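Local atomic coordinates of malonyl CoA-acyl carrier protein transacylase (PDB entry 3G87), a protein that probably transfers the malonyl group from malonyl-CoA to holo acyl carrier protein, yielding malonyl-ACP and free CoA. Residues Lys19-Ala24 with Gln63-Val68; Val68-Thr73 with His91-Phe96; Ala135-Ile140 with Ala155-Pro160; Val249-Ser254 with His285-Gln290. All coordinates share one frame; numbering follows the deposited sequence.

Contact 1 of 4, residues Lys19-Ala24 with Gln63-Val68; sequences KGMGGA and QPALYV
In the large domain of the acyl transferase fold, Met21 in the loop that follows strand 6-11 lies against Ala65 and Leu66 on one side of helix 59-81. The contact is carried almost wholly by the thioether. Its terminal methyl, Met21 CE, comes to rest 3.8 Å from Leu66 CD2, the two side chains crossing obliquely. The same Met21 CE lies 4.1 Å from the backbone oxygen Ala65 O. One atom back along the side chain, Met21 SD sits 4.4 Å from Ala65 CB.

The torsions explain this reach. Met21 CG stands between its own N and carbonyl carbon (chi1 69°), the next torsion is extended, and a bend about the CG-SD bond (chi3 -59°) sets CE over the helix. Leu66 starts out pointing away from the loop, yet its CD2 branch comes back to meet the methyl. Ala65, being short, lets the thioether lie low over the helix, its sulfur by the alanine methyl and CE near the backbone oxygen. The glycines Gly20, Gly22 and Gly23 all have positive phi, conformations that glycine adopts with ease and that carry the loop past the helix.

Cys48 of helix 44-50 and His276 also touch Met21. With all three contacting residues buried and only carbon and sulfur groups meeting across it apart from one carbonyl, the join depends on dispersion and exclusion of water, for which a flexible, polarisable methionine is well suited.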
loop_
_atom_site.group_PDB
_atom_site.type_symbol
_atom_site.label_atom_id
_atom_site.label_comp_id
_atom_site.label_asym_id
_atom_site.label_seq_id
_atom_site.Cartn_x
_atom_site.Cartn_y
_atom_site.Cartn_z
ATOM N N LYS A 19 -15.865 -6.323 -3.303
ATOM C CA LYS A 19 -16.842 -6.119 -4.367
ATOM C C LYS A 19 -17.813 -5.021 -3.870
ATOM O O LYS A 19 -18.312 -5.118 -2.751
ATOM C CB LYS A 19 -17.572 -7.442 -4.561
ATOM C CG LYS A 19 -18.541 -7.569 -5.704
ATOM C CD LYS A 19 -19.617 -8.576 -5.306
ATOM C CE LYS A 19 -20.477 -9.094 -6.469
ATOM N NZ LYS A 19 -19.836 -10.323 -7.125
ATOM N N GLY A 20 -18.060 -3.996 -4.683
ATOM C CA GLY A 20 -19.004 -2.929 -4.354
ATOM C C GLY A 20 -18.235 -1.618 -4.166
ATOM O O GLY A 20 -18.828 -0.529 -4.170
ATOM N N MET A 21 -16.907 -1.713 -4.047
ATOM C CA MET A 21 -16.053 -0.540 -3.893
ATOM C C MET A 21 -16.186 0.427 -5.087
ATOM O O MET A 21 -16.355 0.012 -6.258
ATOM C CB MET A 21 -14.589 -0.950 -3.693
ATOM C CG MET A 21 -13.975 -1.563 -4.928
ATOM S SD MET A 21 -12.440 -2.548 -4.796
ATOM C CE MET A 21 -11.307 -1.397 -4.114
ATOM N N GLY A 22 -16.055 1.685 -4.812
ATOM C CA GLY A 22 -16.258 2.660 -5.835
ATOM C C GLY A 22 -17.682 3.116 -5.926
ATOM O O GLY A 22 -17.939 4.191 -5.605
ATOM N N GLY A 23 -18.582 2.268 -6.374
ATOM C CA GLY A 23 -19.990 2.579 -6.391
ATOM C C GLY A 23 -20.376 3.625 -7.401
ATOM O O GLY A 23 -20.089 3.496 -8.526
ATOM N N ALA A 24 -20.989 4.688 -6.946
ATOM C CA ALA A 24 -21.476 5.723 -7.815
ATOM C C ALA A 24 -20.418 6.703 -8.245
ATOM O O ALA A 24 -20.604 7.416 -9.166
ATOM C CB ALA A 24 -22.601 6.400 -7.199
ATOM N N GLN A 63 -4.879 -4.286 -7.881
ATOM C CA GLN A 63 -4.066 -3.098 -7.865
ATOM C C GLN A 63 -4.640 -1.925 -8.659
ATOM O O GLN A 63 -4.741 -0.858 -8.125
ATOM C CB GLN A 63 -2.630 -3.433 -8.221
ATOM C CG GLN A 63 -1.791 -3.988 -7.079
ATOM C CD GLN A 63 -0.336 -4.041 -7.375
ATOM O OE1 GLN A 63 0.272 -5.064 -7.272
ATOM N NE2 GLN A 63 0.220 -2.945 -7.776
ATOM N N PRO A 64 -5.060 -2.161 -9.897
ATOM C CA PRO A 64 -5.781 -1.148 -10.633
ATOM C C PRO A 64 -7.084 -0.789 -9.992
ATOM O O PRO A 64 -7.392 0.341 -10.030
ATOM C CB PRO A 64 -6.012 -1.802 -11.972
ATOM C CG PRO A 64 -5.016 -2.733 -12.087
ATOM C CD PRO A 64 -4.745 -3.267 -10.794
ATOM N N ALA A 65 -7.778 -1.749 -9.407
ATOM C CA ALA A 65 -9.022 -1.517 -8.652
ATOM C C ALA A 65 -8.830 -0.564 -7.495
ATOM O O ALA A 65 -9.552 0.417 -7.365
ATOM C CB ALA A 65 -9.587 -2.825 -8.142
ATOM N N LEU A 66 -7.863 -0.857 -6.643
ATOM C CA LEU A 66 -7.513 0.030 -5.539
ATOM C C LEU A 66 -7.177 1.434 -5.993
ATOM O O LEU A 66 -7.750 2.406 -5.490
ATOM C CB LEU A 66 -6.342 -0.557 -4.757
ATOM C CG LEU A 66 -6.713 -1.834 -3.992
ATOM C CD1 LEU A 66 -5.426 -2.487 -3.454
ATOM C CD2 LEU A 66 -7.740 -1.572 -2.865
ATOM N N TYR A 67 -6.280 1.531 -6.965
ATOM C CA TYR A 67 -5.793 2.809 -7.439
ATOM C C TYR A 67 -6.926 3.704 -7.900
ATOM O O TYR A 67 -6.971 4.885 -7.537
ATOM C CB TYR A 67 -4.769 2.623 -8.587
ATOM C CG TYR A 67 -4.292 3.936 -9.234
ATOM C CD1 TYR A 67 -3.231 4.679 -8.674
ATOM C CD2 TYR A 67 -4.903 4.430 -10.387
ATOM C CE1 TYR A 67 -2.789 5.873 -9.253
ATOM C CE2 TYR A 67 -4.503 5.663 -10.965
ATOM C CZ TYR A 67 -3.423 6.352 -10.418
ATOM O OH TYR A 67 -3.004 7.540 -10.990
ATOM N N VAL A 68 -7.820 3.159 -8.716
ATOM C CA VAL A 68 -8.874 3.986 -9.313
ATOM C C VAL A 68 -9.893 4.364 -8.239
ATOM O O VAL A 68 -10.336 5.519 -8.144
ATOM C CB VAL A 68 -9.555 3.267 -10.495
ATOM C CG1 VAL A 68 -10.642 4.133 -11.069
ATOM C CG2 VAL A 68 -8.520 2.931 -11.576
#

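Contact 2 of 4, residues Val68-Thr73 with His91-Phe96; sequences VVNALT and HSLGEF
Asn70 of helix 59-81 meets Leu93 and Gly94 at the start of helix 94-101, and between the segments the contact is purely van der Waals. Asn70 ND2 lies 4.2 Å from Gly94 CA and 4.3 Å from Leu93 CD1, so the amide end touches a bare backbone carbon and one methyl branch. Its CG stands beside the backbone N (chi1 -71°), and the CA-CB bond aims at the other segment. Glycine suits position 94 because the space beside its CA is taken up by His91 N; Leu93 supplies a branched apolar group that also packs on Gln63 and Tyr67.

The polar needs of Asn70 are met by other partners: ND2 donates to Pro12 O and to Asn97 OD1, which explains an amide in this buried place.

His91-Phe96 is the turn of a probable nucleophile elbow, the GxSxG pattern of Gly90, Ser92 and Gly94. Ser92 has the strained backbone expected there (phi 59°, psi -98°), and its OG is hydrogen-bonded to His196 NE2 and Arg117 NH2, an arrangement consistent with the serine-histidine pair of malonyltransferases.

Backbone bonds tighten the turn: Gly94 N donates to His91 O at 3.2 Å and Phe96 N to Leu93 O at 3.0 Å. Within the facing helix Thr73 OG1 turns back to Val69 O at 2.7 Å, while Thr73 N reaches the same oxygen from the opposite face of its carbonyl plane, so that oxygen takes two donors.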
loop_
_atom_site.group_PDB
_atom_site.type_symbol
_atom_site.label_atom_id
_atom_site.label_comp_id
_atom_site.label_asym_id
_atom_site.label_seq_id
_atom_site.Cartn_x
_atom_site.Cartn_y
_atom_site.Cartn_z
ATOM N N VAL A 68 -7.820 3.159 -8.716
ATOM C CA VAL A 68 -8.874 3.986 -9.313
ATOM C C VAL A 68 -9.893 4.364 -8.239
ATOM O O VAL A 68 -10.336 5.519 -8.144
ATOM C CB VAL A 68 -9.555 3.267 -10.495
ATOM C CG1 VAL A 68 -10.642 4.133 -11.069
ATOM C CG2 VAL A 68 -8.520 2.931 -11.576
ATOM N N VAL A 69 -10.244 3.398 -7.392
ATOM C CA VAL A 69 -11.130 3.713 -6.292
ATOM C C VAL A 69 -10.499 4.714 -5.323
ATOM O O VAL A 69 -11.155 5.731 -4.937
ATOM C CB VAL A 69 -11.715 2.467 -5.648
ATOM C CG1 VAL A 69 -12.533 2.829 -4.405
ATOM C CG2 VAL A 69 -12.630 1.697 -6.732
ATOM N N ASN A 70 -9.242 4.503 -4.959
ATOM C CA ASN A 70 -8.602 5.474 -4.097
ATOM C C ASN A 70 -8.636 6.852 -4.765
ATOM O O ASN A 70 -8.961 7.843 -4.126
ATOM C CB ASN A 70 -7.144 5.082 -3.826
ATOM C CG ASN A 70 -7.013 3.891 -2.927
ATOM O OD1 ASN A 70 -8.008 3.333 -2.409
ATOM N ND2 ASN A 70 -5.765 3.467 -2.720
ATOM N N ALA A 71 -8.252 6.939 -6.029
ATOM C CA ALA A 71 -8.256 8.226 -6.737
ATOM C C ALA A 71 -9.614 8.920 -6.770
ATOM O O ALA A 71 -9.720 10.112 -6.527
ATOM C CB ALA A 71 -7.776 8.019 -8.169
ATOM N N LEU A 72 -10.652 8.197 -7.140
ATOM C CA LEU A 72 -11.957 8.806 -7.293
ATOM C C LEU A 72 -12.453 9.322 -5.955
ATOM O O LEU A 72 -12.928 10.466 -5.863
ATOM C CB LEU A 72 -12.913 7.783 -7.899
ATOM C CG LEU A 72 -13.101 7.904 -9.435
ATOM C CD1 LEU A 72 -11.822 8.204 -10.245
ATOM C CD2 LEU A 72 -13.792 6.676 -9.977
ATOM N N THR A 73 -12.291 8.506 -4.914
ATOM C CA THR A 73 -12.587 8.911 -3.546
ATOM C C THR A 73 -11.818 10.173 -3.200
ATOM O O THR A 73 -12.406 11.113 -2.662
ATOM C CB THR A 73 -12.184 7.856 -2.578
ATOM O OG1 THR A 73 -12.778 6.639 -2.985
ATOM C CG2 THR A 73 -12.709 8.191 -1.201
ATOM N N HIS A 91 -0.122 2.938 1.276
ATOM C CA HIS A 91 0.377 1.633 1.672
ATOM C C HIS A 91 0.597 0.714 0.477
ATOM O O HIS A 91 -0.347 0.132 -0.094
ATOM C CB HIS A 91 -0.559 1.001 2.706
ATOM C CG HIS A 91 0.067 -0.107 3.495
ATOM N ND1 HIS A 91 0.479 -1.292 2.914
ATOM C CD2 HIS A 91 0.353 -0.211 4.814
ATOM C CE1 HIS A 91 0.977 -2.083 3.849
ATOM N NE2 HIS A 91 0.935 -1.446 5.007
ATOM N N SER A 92 1.862 0.628 0.081
ATOM C CA SER A 92 2.329 -0.132 -1.065
ATOM C C SER A 92 1.632 0.385 -2.340
ATOM O O SER A 92 2.035 1.426 -2.857
ATOM C CB SER A 92 2.181 -1.616 -0.777
ATOM O OG SER A 92 2.445 -2.357 -1.945
ATOM N N LEU A 93 0.576 -0.251 -2.823
ATOM C CA LEU A 93 -0.226 0.313 -3.874
ATOM C C LEU A 93 -0.649 1.750 -3.621
ATOM O O LEU A 93 -0.482 2.554 -4.439
ATOM C CB LEU A 93 -1.433 -0.541 -4.239
ATOM C CG LEU A 93 -2.330 -0.109 -5.394
ATOM C CD1 LEU A 93 -3.262 1.010 -5.138
ATOM C CD2 LEU A 93 -1.627 0.065 -6.677
ATOM N N GLY A 94 -1.202 2.023 -2.466
ATOM C CA GLY A 94 -1.578 3.342 -2.056
ATOM C C GLY A 94 -0.591 4.458 -2.181
ATOM O O GLY A 94 -0.957 5.547 -2.218
ATOM N N GLU A 95 0.663 4.146 -2.285
ATOM C CA GLU A 95 1.684 5.122 -2.512
ATOM C C GLU A 95 1.540 5.807 -3.880
ATOM O O GLU A 95 1.805 6.952 -4.025
ATOM C CB GLU A 95 3.051 4.491 -2.277
ATOM C CG GLU A 95 4.234 5.326 -2.486
ATOM C CD GLU A 95 5.427 4.897 -1.690
ATOM O OE1 GLU A 95 6.453 4.607 -2.243
ATOM O OE2 GLU A 95 5.365 4.878 -0.509
ATOM N N PHE A 96 1.056 5.064 -4.846
ATOM C CA PHE A 96 0.738 5.587 -6.123
ATOM C C PHE A 96 -0.311 6.649 -6.098
ATOM O O PHE A 96 -0.168 7.592 -6.754
ATOM C CB PHE A 96 0.370 4.485 -7.068
ATOM C CG PHE A 96 1.522 3.728 -7.534
ATOM C CD1 PHE A 96 2.211 4.107 -8.634
ATOM C CD2 PHE A 96 1.955 2.646 -6.843
ATOM C CE1 PHE A 96 3.268 3.420 -9.007
ATOM C CE2 PHE A 96 2.993 1.981 -7.240
ATOM C CZ PHE A 96 3.661 2.357 -8.319
#

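Contact 3 of 4, residues Ala135-Ile140 with Ala155-Pro160; sequences ASREQI and ANDNTP
Ala135 and Ser136 bring their backbone alongside Pro160, whereas Arg137 reaches Asp157 mainly through water. At the closer-packed end, Pro160 O lies 3.8 Å from Ala135 O and 4.3 Å from Ser136 CA. The two carbonyl oxygens offer each other no proton, so this is simple backbone packing beside the proline that follows the strand.

On the looser side, Arg137 bends at its third torsion (chi3 -63°) to carry the guanidinium close to the strand. Arg137 NH2 stops 4.1 Å from Asp157 CB and 4.4 Å from Asp157 OD2, beyond salt-bridge range, with guanidinium and carboxylate planes 79° apart. A water mediates instead: it lies in the guanidinium plane, accepts from Arg137 NE at 3.1 Å and donates to Asp157 OD2 at 2.7 Å. A second carboxylate, Glu141, holds NH1 in a salt bridge, which probably steadies the arginine at this partly exposed place.

Ser136 is the N-cap of helix 137-146. Its OG accepts from Gln139 N at 3.3 Å, and a weak bond from Ser136 N to Gln139 OE1 completes a capping box. Helix and strand belong to the antiparallel βαββαβ small domain, the ferredoxin-like element of malonyltransferases.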
loop_
_atom_site.group_PDB
_atom_site.type_symbol
_atom_site.label_atom_id
_atom_site.label_comp_id
_atom_site.label_asym_id
_atom_site.label_seq_id
_atom_site.Cartn_x
_atom_site.Cartn_y
_atom_site.Cartn_z
ATOM N N ALA A 135 3.162 -10.254 18.252
ATOM C CA ALA A 135 4.580 -10.489 18.413
ATOM C C ALA A 135 5.329 -9.225 17.967
ATOM O O ALA A 135 4.903 -8.519 17.045
ATOM C CB ALA A 135 5.014 -11.726 17.607
ATOM N N SER A 136 6.435 -8.962 18.604
ATOM C CA SER A 136 7.275 -7.895 18.187
ATOM C C SER A 136 8.128 -8.370 17.043
ATOM O O SER A 136 8.115 -9.503 16.733
ATOM C CB SER A 136 8.125 -7.443 19.333
ATOM O OG SER A 136 9.060 -8.396 19.600
ATOM N N ARG A 137 8.832 -7.466 16.414
ATOM C CA ARG A 137 9.697 -7.812 15.342
ATOM C C ARG A 137 10.754 -8.806 15.776
ATOM O O ARG A 137 11.088 -9.695 15.074
ATOM C CB ARG A 137 10.371 -6.591 14.764
ATOM C CG ARG A 137 11.462 -6.990 13.862
ATOM C CD ARG A 137 12.285 -5.890 13.390
ATOM N NE ARG A 137 11.578 -4.916 12.587
ATOM C CZ ARG A 137 11.446 -4.940 11.271
ATOM N NH1 ARG A 137 11.924 -5.888 10.553
ATOM N NH2 ARG A 137 10.835 -3.977 10.676
ATOM N N GLU A 138 11.239 -8.624 16.975
ATOM C CA GLU A 138 12.262 -9.428 17.535
ATOM C C GLU A 138 11.824 -10.831 17.885
ATOM O O GLU A 138 12.569 -11.730 17.726
ATOM C CB GLU A 138 12.860 -8.716 18.719
ATOM C CG GLU A 138 13.912 -7.726 18.319
ATOM C CD GLU A 138 13.383 -6.342 18.028
ATOM O OE1 GLU A 138 12.326 -5.971 18.542
ATOM O OE2 GLU A 138 14.049 -5.619 17.292
ATOM N N GLN A 139 10.611 -10.995 18.334
ATOM C CA GLN A 139 10.087 -12.308 18.573
ATOM C C GLN A 139 9.979 -13.058 17.217
ATOM O O GLN A 139 10.311 -14.194 17.090
ATOM C CB GLN A 139 8.738 -12.228 19.326
ATOM C CG GLN A 139 8.786 -11.589 20.739
ATOM C CD GLN A 139 7.459 -11.505 21.530
ATOM O OE1 GLN A 139 6.380 -11.378 20.996
ATOM N NE2 GLN A 139 7.585 -11.549 22.831
ATOM N N ILE A 140 9.534 -12.356 16.207
ATOM C CA ILE A 140 9.211 -12.917 14.917
ATOM C C ILE A 140 10.498 -13.390 14.258
ATOM O O ILE A 140 10.607 -14.557 13.867
ATOM C CB ILE A 140 8.456 -11.897 14.008
ATOM C CG1 ILE A 140 7.073 -11.581 14.556
ATOM C CG2 ILE A 140 8.405 -12.398 12.523
ATOM C CD1 ILE A 140 6.143 -10.833 13.560
ATOM N N ALA A 155 7.757 -8.075 5.834
ATOM C CA ALA A 155 7.403 -7.366 4.617
ATOM C C ALA A 155 6.649 -6.056 4.854
ATOM O O ALA A 155 6.804 -5.116 4.068
ATOM C CB ALA A 155 6.563 -8.287 3.714
ATOM N N ASN A 156 5.766 -6.049 5.869
ATOM C CA ASN A 156 5.038 -4.883 6.359
ATOM C C ASN A 156 5.318 -4.692 7.835
ATOM O O ASN A 156 5.164 -5.603 8.597
ATOM C CB ASN A 156 3.513 -5.088 6.287
ATOM C CG ASN A 156 2.946 -5.159 4.874
ATOM O OD1 ASN A 156 3.670 -5.150 3.853
ATOM N ND2 ASN A 156 1.599 -5.205 4.805
ATOM N N ASP A 157 5.701 -3.502 8.267
ATOM C CA ASP A 157 5.660 -3.238 9.678
ATOM C C ASP A 157 4.536 -2.244 9.864
ATOM O O ASP A 157 4.703 -1.053 9.600
ATOM C CB ASP A 157 6.977 -2.669 10.181
ATOM C CG ASP A 157 6.871 -2.182 11.618
ATOM O OD1 ASP A 157 5.980 -2.655 12.396
ATOM O OD2 ASP A 157 7.652 -1.283 11.953
ATOM N N ASN A 158 3.394 -2.758 10.298
ATOM C CA ASN A 158 2.145 -2.017 10.272
ATOM C C ASN A 158 1.792 -1.270 11.568
ATOM O O ASN A 158 1.332 -0.118 11.531
ATOM C CB ASN A 158 1.003 -2.952 9.835
ATOM C CG ASN A 158 0.983 -3.139 8.354
ATOM O OD1 ASN A 158 1.463 -2.281 7.630
ATOM N ND2 ASN A 158 0.479 -4.268 7.884
ATOM N N THR A 159 1.972 -1.940 12.691
ATOM C CA THR A 159 1.844 -1.325 14.032
ATOM C C THR A 159 2.769 -2.138 14.890
ATOM O O THR A 159 3.162 -3.212 14.452
ATOM C CB THR A 159 0.405 -1.394 14.638
ATOM O OG1 THR A 159 0.205 -2.662 15.280
ATOM C CG2 THR A 159 -0.688 -1.134 13.556
ATOM N N PRO A 160 3.083 -1.719 16.087
ATOM C CA PRO A 160 4.007 -2.502 16.881
ATOM C C PRO A 160 3.625 -3.944 17.144
ATOM O O PRO A 160 4.500 -4.755 17.348
ATOM C CB PRO A 160 4.133 -1.691 18.128
ATOM C CG PRO A 160 3.900 -0.343 17.656
ATOM C CD PRO A 160 2.813 -0.441 16.733
HETATM O O HOH W 1 9.769 -2.418 13.211
#

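Contact 4 of 4, residues Val249-Ser254 with His285-Gln290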
loop_
_atom_site.group_PDB
_atom_site.type_symbol
_atom_site.label_atom_id
_atom_site.label_comp_id
_atom_site.label_asym_id
_atom_site.label_seq_id
_atom_site.Cartn_x
_atom_site.Cartn_y
_atom_site.Cartn_z
ATOM N N VAL A 249 7.539 -2.498 3.835
ATOM C CA VAL A 249 6.719 -1.317 3.861
ATOM C C VAL A 249 6.807 -0.816 5.273
ATOM O O VAL A 249 6.419 -1.524 6.241
ATOM C CB VAL A 249 5.262 -1.644 3.537
ATOM C CG1 VAL A 249 4.353 -0.462 3.866
ATOM C CG2 VAL A 249 5.111 -2.048 2.075
ATOM N N ARG A 250 7.287 0.404 5.432
ATOM C CA ARG A 250 7.522 0.865 6.812
ATOM C C ARG A 250 6.431 1.797 7.232
ATOM O O ARG A 250 6.660 2.985 7.499
ATOM C CB ARG A 250 8.901 1.477 6.941
ATOM C CG ARG A 250 10.001 0.365 6.999
ATOM C CD ARG A 250 11.407 0.952 6.676
ATOM N NE ARG A 250 11.960 1.728 7.772
ATOM C CZ ARG A 250 13.040 2.502 7.665
ATOM N NH1 ARG A 250 13.646 2.638 6.500
ATOM N NH2 ARG A 250 13.494 3.175 8.722
ATOM N N TRP A 251 5.248 1.241 7.346
ATOM C CA TRP A 251 4.064 1.940 7.706
ATOM C C TRP A 251 4.044 2.619 9.071
ATOM O O TRP A 251 3.743 3.783 9.146
ATOM C CB TRP A 251 2.835 1.099 7.476
ATOM C CG TRP A 251 1.652 1.891 7.604
ATOM C CD1 TRP A 251 0.801 1.899 8.638
ATOM C CD2 TRP A 251 1.206 2.886 6.716
ATOM N NE1 TRP A 251 -0.149 2.786 8.450
ATOM C CE2 TRP A 251 0.063 3.425 7.272
ATOM C CE3 TRP A 251 1.644 3.355 5.482
ATOM C CZ2 TRP A 251 -0.655 4.402 6.653
ATOM C CZ3 TRP A 251 0.952 4.318 4.879
ATOM C CH2 TRP A 251 -0.193 4.848 5.457
ATOM N N CYS A 252 4.340 1.867 10.122
ATOM C CA CYS A 252 4.405 2.332 11.485
ATOM C C CYS A 252 5.340 3.507 11.655
ATOM O O CYS A 252 4.979 4.486 12.195
ATOM C CB CYS A 252 4.724 1.170 12.467
ATOM S SG CYS A 252 4.883 1.582 14.184
ATOM N N GLU A 253 6.551 3.359 11.164
ATOM C CA GLU A 253 7.564 4.389 11.176
ATOM C C GLU A 253 7.178 5.583 10.346
ATOM O O GLU A 253 7.571 6.633 10.614
ATOM C CB GLU A 253 8.895 3.865 10.641
ATOM C CG GLU A 253 9.810 3.188 11.593
ATOM C CD GLU A 253 10.971 2.514 10.897
ATOM O OE1 GLU A 253 10.777 1.504 10.255
ATOM O OE2 GLU A 253 12.068 3.020 10.944
ATOM N N SER A 254 6.395 5.403 9.326
ATOM C CA SER A 254 5.965 6.515 8.515
ATOM C C SER A 254 4.950 7.367 9.251
ATOM O O SER A 254 5.070 8.528 9.323
ATOM C CB SER A 254 5.415 6.011 7.185
ATOM O OG SER A 254 6.373 5.448 6.380
ATOM N N HIS A 285 -5.050 4.441 14.591
ATOM C CA HIS A 285 -5.500 4.481 15.994
ATOM C C HIS A 285 -4.551 3.672 16.879
ATOM O O HIS A 285 -4.159 4.126 17.965
ATOM C CB HIS A 285 -6.972 4.065 16.202
ATOM C CG HIS A 285 -7.334 3.918 17.653
ATOM N ND1 HIS A 285 -7.303 4.980 18.543
ATOM C CD2 HIS A 285 -7.693 2.829 18.379
ATOM C CE1 HIS A 285 -7.628 4.550 19.750
ATOM N NE2 HIS A 285 -7.863 3.249 19.680
ATOM N N THR A 286 -4.139 2.510 16.381
ATOM C CA THR A 286 -3.310 1.581 17.172
ATOM C C THR A 286 -1.905 2.111 17.395
ATOM O O THR A 286 -1.415 2.109 18.522
ATOM C CB THR A 286 -3.277 0.160 16.570
ATOM O OG1 THR A 286 -4.626 -0.367 16.536
ATOM C CG2 THR A 286 -2.356 -0.748 17.409
ATOM N N ILE A 287 -1.317 2.652 16.366
ATOM C CA ILE A 287 -0.071 3.338 16.413
ATOM C C ILE A 287 -0.068 4.456 17.441
ATOM O O ILE A 287 0.767 4.488 18.282
ATOM C CB ILE A 287 0.351 3.831 15.000
ATOM C CG1 ILE A 287 0.762 2.669 14.133
ATOM C CG2 ILE A 287 1.508 4.687 15.068
ATOM C CD1 ILE A 287 0.379 2.785 12.813
ATOM N N ARG A 288 -1.036 5.353 17.365
ATOM C CA ARG A 288 -1.182 6.456 18.303
ATOM C C ARG A 288 -1.404 6.019 19.759
ATOM O O ARG A 288 -0.867 6.586 20.636
ATOM C CB ARG A 288 -2.279 7.448 17.882
ATOM C CG ARG A 288 -2.046 8.184 16.581
ATOM C CD ARG A 288 -3.019 9.277 16.283
ATOM N NE ARG A 288 -2.503 10.518 16.776
ATOM C CZ ARG A 288 -2.805 11.716 16.366
ATOM N NH1 ARG A 288 -2.193 12.678 16.902
ATOM N NH2 ARG A 288 -3.692 11.963 15.485
ATOM N N ARG A 289 -2.176 4.990 19.982
ATOM C CA ARG A 289 -2.380 4.468 21.306
ATOM C C ARG A 289 -1.091 3.941 21.897
ATOM O O ARG A 289 -0.858 4.068 23.052
ATOM C CB ARG A 289 -3.454 3.391 21.279
ATOM C CG ARG A 289 -4.201 3.228 22.537
ATOM C CD ARG A 289 -4.996 1.958 22.565
ATOM N NE ARG A 289 -4.223 0.734 22.497
ATOM C CZ ARG A 289 -4.260 -0.120 21.488
ATOM N NH1 ARG A 289 -5.031 0.143 20.468
ATOM N NH2 ARG A 289 -3.527 -1.227 21.503
ATOM N N GLN A 290 -0.269 3.345 21.065
ATOM C CA GLN A 290 1.058 2.919 21.425
ATOM C C GLN A 290 1.869 4.200 21.209
ATOM O O GLN A 290 1.314 5.218 21.061
ATOM C CB GLN A 290 1.469 1.668 20.629
ATOM C CG GLN A 290 0.476 0.414 20.766
ATOM C CD GLN A 290 0.607 -0.740 19.718
ATOM O OE1 GLN A 290 0.755 -0.500 18.542
ATOM N NE2 GLN A 290 0.491 -1.970 20.154
#
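Ile287 is the residue of 285-290 that touches Trp251 and Cys252, and the residues around it show how the helix presents it. His285 begins the run on an exposed side, its carbonyl accepting from Arg289 N at 3.0 Å. Thr286 turns its hydroxyl back to Arg282 O, a common way for threonine to be satisfied in a helix, and packs on Thr159. Ile287 then points at helix 251-264. Its CD1 approaches Trp251 CD1 obliquely at 4.3 Å, and its CG1 lies 4.3 Å from Cys252 SG. With CG1 beside the backbone N (chi1 -71°), the longer branch extends to the other helix, CD1 meeting the indole and CG1 the thiol, and its bulk is well suited to this buried seam. Arg288 heads another way, its NH2 bonding Ile269 O, and exposed Arg289 suits the outer side. Gln290 leaves helical geometry, although its N still donates to Thr286 O.

Side-chain bonds tie together the first turn of the facing helix. Arg250, the N-cap residue, grips Glu253 side-on in a salt bridge: Arg250 NE meets Glu253 OE1 at 2.8 Å and NH2 meets OE2 at 2.6 Å. Both acceptors lie in the guanidinium plane, yet the carboxylate is met from above its own plane. Ser254 OG reaches Arg250 O at 2.7 Å.

Trp251 also meets the ring of His91 next to the probable nucleophile, so the seam backs onto the presumed active site. Helices 251-264 and 279-289 precede and follow strand 269-273, a helix-strand-helix unit at the edge of the parallel sheet in the α/β core.

In the fold
Contacts 1, 2 and 4 are buried, while contact 3 lies at the surface, its centre about 17 Å from that of the chain. Contacts 1 and 2 share helix 59-81 and Val68, and Leu66 CB packs 3.5 Å from Leu93 CD1 where they meet. Contacts 1 and 4 are apolar; contact 2 sets a buried amide, bonded to outside partners, against a methyl and a glycine; contact 3 relies on water and charge. Contacts 3 and 4 adjoin through the backbone bonds of Val249 with Ala155 and Asp157, and so link the small domain to the large one. His91 of contact 2 bonds Asn158 of contact 3 and meets Trp251 of contact 4, so that one residue from each meets next to the probable nucleophile.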